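PDB 6R5T: periplasmic beta-glucosidase from Pseudomonas aeruginosa, which probably hydrolyses terminal, non-reducing beta-D-glucosyl residues, releasing beta-D-glucose, as a glycoside hydrolase family 3 enzyme of the periplasm. Local coordinates for residues Leu119-Ser124 with Ser170-Val175. The protein carries 1 engineered substitution. Sequence-based numbering, arbitrary orientation. Where two conformers were deposited one is given.
Sequences LDMSFS and SIMAAV. With BGC (beta-D-glucopyranose), chain C.
Ser122 O is gripped by two N-H donors: Ala174 N at 3.0 Å, nearly along the C=O axis, and, through a weak hydrogen bond that closes an inverse gamma turn centred on Phe123, Ser124 N. The parallel ladder also holds Asp120 O, to whose in-plane lone pair Met172 N donates an almost straight hydrogen bond (2.8 Å, 172° at the hydrogen), and Met172 O, which Ser122 N reaches at 3.0 Å, again nearly along the C=O axis. These are neighbouring strands of the family 3 TIM barrel, joined by a beta-alpha-beta crossover through helix 146-161, whose Tyr160 packs on Ile171 and Ala173. Met121 and Met172 run side by side on one face of the sheet, each CG anti to its backbone N (chi1 176° and 178°); the terminal methyl of Met121, CE, rests 3.6 Å from Met172 SD, while the end of Met172 leads away from 119-124. Ser122 and Ala173 lie on the opposite face; there Ile171 CD1 meets Ser122 CB at 3.7 Å, while Ser122 OG is hydrogen-bonded to Val80 O. Ile171 CG2 packs on Leu119 O, buried without a polar partner. Beyond the ladder, Ala174 CB touches the Phe123 ring edge at CD1 (4.0 Å), and Phe123 CB approaches glucose O2 to 3.4 Å in the glycan pocket.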
ATOM      1  N   LEU A 119      15.003  14.858 -34.219  1.00 15.51           N
ATOM      2  CA  LEU A 119      14.191  13.773 -33.615  1.00 15.66           C
ATOM      3  C   LEU A 119      12.789  13.657 -34.203  1.00 15.27           C
ATOM      4  O   LEU A 119      12.129  14.657 -34.486  1.00 16.28           O
ATOM      5  CB  LEU A 119      14.111  14.032 -32.102  1.00 15.47           C
ATOM      6  CG  LEU A 119      15.449  13.821 -31.405  1.00 15.31           C
ATOM      7  CD1 LEU A 119      15.453  14.552 -30.056  1.00 18.07           C
ATOM      8  CD2 LEU A 119      15.806  12.336 -31.265  1.00 15.60           C
ATOM      9  N   ASP A 120      12.278  12.418 -34.295  1.00 13.74           N
ATOM     10  CA  ASP A 120      10.954  12.109 -34.841  1.00 14.54           C
ATOM     11  C   ASP A 120       9.961  11.714 -33.747  1.00 14.87           C
ATOM     12  O   ASP A 120       8.779  11.663 -34.039  1.00 15.98           O
ATOM     13  CB  ASP A 120      11.007  10.903 -35.772  1.00 15.87           C
ATOM     14  CG  ASP A 120      12.028  10.997 -36.885  1.00 17.75           C
ATOM     15  OD1 ASP A 120      11.887  11.956 -37.696  1.00 18.62           O
ATOM     16  OD2 ASP A 120      13.010  10.228 -36.864  1.00 18.36           O
ATOM     17  N   MET A 121      10.445  11.334 -32.561  1.00 14.87           N
ATOM     18  CA  MET A 121       9.577  10.669 -31.560  1.00 14.96           C
ATOM     19  C   MET A 121      10.072  10.995 -30.146  1.00 13.96           C
ATOM     20  O   MET A 121      11.275  11.030 -29.896  1.00 14.65           O
ATOM     21  CB  MET A 121       9.559   9.163 -31.770  1.00 14.89           C
ATOM     22  CG  MET A 121       8.758   8.435 -30.684  1.00 16.21           C
ATOM     23  SD  MET A 121       8.872   6.622 -30.825  1.00 17.42           S
ATOM     24  CE  MET A 121       7.868   6.369 -32.266  1.00 19.16           C
ATOM     25  N   SER A 122       9.122  11.228 -29.258  1.00 12.94           N
ATOM     26  CA  SER A 122       9.421  11.262 -27.816  1.00 14.64           C
ATOM     27  C   SER A 122       8.729  10.102 -27.115  1.00 13.00           C
ATOM     28  O   SER A 122       7.556   9.839 -27.369  1.00 13.72           O
ATOM     29  CB  SER A 122       9.016  12.565 -27.189  1.00 15.77           C
ATOM     30  OG  SER A 122       9.390  12.541 -25.794  1.00 16.55           O
ATOM     31  N   PHE A 123       9.437   9.553 -26.133  1.00 15.20           N
ATOM     32  CA  PHE A 123       8.813   8.619 -25.169  1.00 13.63           C
ATOM     33  C   PHE A 123       8.110   9.473 -24.110  1.00 14.15           C
ATOM     34  O   PHE A 123       8.656   9.687 -23.024  1.00 15.67           O
ATOM     35  CB  PHE A 123       9.894   7.735 -24.588  1.00 16.21           C
ATOM     36  CG  PHE A 123      10.670   6.927 -25.602  1.00 18.01           C
ATOM     37  CD1 PHE A 123      10.040   6.228 -26.611  1.00 17.82           C
ATOM     38  CD2 PHE A 123      12.035   6.853 -25.504  1.00 18.13           C
ATOM     39  CE1 PHE A 123      10.803   5.493 -27.512  1.00 17.02           C
ATOM     40  CE2 PHE A 123      12.786   6.129 -26.405  1.00 18.31           C
ATOM     41  CZ  PHE A 123      12.152   5.441 -27.387  1.00 16.34           C
ATOM     42  N   SER A 124       6.960   9.971 -24.458  1.00 15.03           N
ATOM     43  CA  SER A 124       6.175  10.976 -23.693  0.65 14.68           C
ATOM     44  C   SER A 124       4.816  11.053 -24.373  1.00 15.10           C
ATOM     45  O   SER A 124       4.748  10.797 -25.567  1.00 15.33           O
ATOM     46  CB  SER A 124       6.905  12.306 -23.712  0.65 15.74           C
ATOM     47  OG  SER A 124       6.278  13.354 -22.952  0.65 16.99           O
ATOM     48  N   SER A 170       6.684  18.603 -35.966  1.00 16.67           N
ATOM     49  CA  SER A 170       5.905  17.580 -35.223  1.00 17.68           C
ATOM     50  C   SER A 170       6.864  16.483 -34.785  1.00 17.15           C
ATOM     51  O   SER A 170       7.830  16.168 -35.503  1.00 17.96           O
ATOM     52  CB  SER A 170       4.786  17.000 -36.044  1.00 18.27           C
ATOM     53  OG  SER A 170       3.758  17.953 -36.279  1.00 22.67           O
ATOM     54  N   ILE A 171       6.508  15.784 -33.704  1.00 15.79           N
ATOM     55  CA  ILE A 171       7.113  14.493 -33.312  1.00 15.57           C
ATOM     56  C   ILE A 171       5.965  13.559 -32.974  1.00 14.61           C
ATOM     57  O   ILE A 171       4.864  14.007 -32.527  1.00 15.63           O
ATOM     58  CB  ILE A 171       8.113  14.600 -32.156  1.00 14.91           C
ATOM     59  CG1 ILE A 171       7.417  15.037 -30.847  1.00 16.06           C
ATOM     60  CG2 ILE A 171       9.272  15.499 -32.544  1.00 16.96           C
ATOM     61  CD1 ILE A 171       8.344  15.193 -29.672  1.00 16.28           C
ATOM     62  N   MET A 172       6.223  12.270 -33.061  1.00 13.77           N
ATOM     63  CA  MET A 172       5.246  11.253 -32.643  1.00 13.07           C
ATOM     64  C   MET A 172       5.335  11.070 -31.123  1.00 13.20           C
ATOM     65  O   MET A 172       6.434  11.099 -30.558  1.00 13.98           O
ATOM     66  CB  MET A 172       5.546   9.906 -33.308  1.00 15.25           C
ATOM     67  CG  MET A 172       4.616   8.829 -32.886  1.00 15.42           C
ATOM     68  SD  MET A 172       4.794   7.287 -33.887  1.00 17.37           S
ATOM     69  CE  MET A 172       4.163   7.884 -35.454  1.00 17.47           C
ATOM     70  N   ALA A 173       4.185  10.927 -30.488  1.00 13.22           N
ATOM     71  CA  ALA A 173       4.088  10.673 -29.031  1.00 13.46           C
ATOM     72  C   ALA A 173       4.077   9.142 -28.861  1.00 13.85           C
ATOM     73  O   ALA A 173       3.265   8.457 -29.502  1.00 15.87           O
ATOM     74  CB  ALA A 173       2.828  11.245 -28.464  1.00 13.98           C
ATOM     75  N   ALA A 174       4.928   8.622 -28.004  1.00 13.42           N
ATOM     76  CA  ALA A 174       4.886   7.244 -27.511  1.00 13.69           C
ATOM     77  C   ALA A 174       4.443   7.339 -26.032  1.00 13.23           C
ATOM     78  O   ALA A 174       5.272   7.541 -25.184  1.00 13.71           O
ATOM     79  CB  ALA A 174       6.226   6.557 -27.676  1.00 15.33           C
ATOM     80  N   VAL A 175       3.143   7.222 -25.825  1.00 12.46           N
ATOM     81  CA  VAL A 175       2.521   7.344 -24.479  1.00 12.28           C
ATOM     82  C   VAL A 175       3.075   6.205 -23.613  1.00 12.69           C
ATOM     83  O   VAL A 175       3.274   5.068 -24.082  1.00 13.31           O
ATOM     84  CB  VAL A 175       0.994   7.373 -24.517  1.00 13.61           C
ATOM     85  CG1 VAL A 175       0.366   6.131 -25.120  1.00 13.05           C
ATOM     86  CG2 VAL A 175       0.441   7.652 -23.128  1.00 13.26           C
TER
HETATM   87  C2  BGC C   1      12.081   5.747 -20.877  1.00 24.31           C
HETATM   88  C3  BGC C   1      13.140   4.742 -21.372  1.00 26.51           C
HETATM   89  C4  BGC C   1      13.997   4.382 -20.127  1.00 26.68           C
HETATM   90  C5  BGC C   1      13.041   3.734 -19.109  1.00 26.59           C
HETATM   91  C6  BGC C   1      13.723   3.379 -17.806  1.00 26.36           C
HETATM   92  C1  BGC C   1      11.266   5.105 -19.749  1.00 23.39           C
HETATM   93  O1  BGC C   1      10.431   6.126 -19.300  1.00 21.73           O
HETATM   94  O2  BGC C   1      11.174   6.184 -21.882  1.00 23.90           O
HETATM   95  O3  BGC C   1      13.978   5.393 -22.348  1.00 27.70           O
HETATM   96  O4  BGC C   1      14.993   3.434 -20.543  1.00 27.37           O
HETATM   97  O5  BGC C   1      12.126   4.701 -18.686  1.00 23.06           O
HETATM   98  O6  BGC C   1      12.785   2.751 -16.923  1.00 24.20           O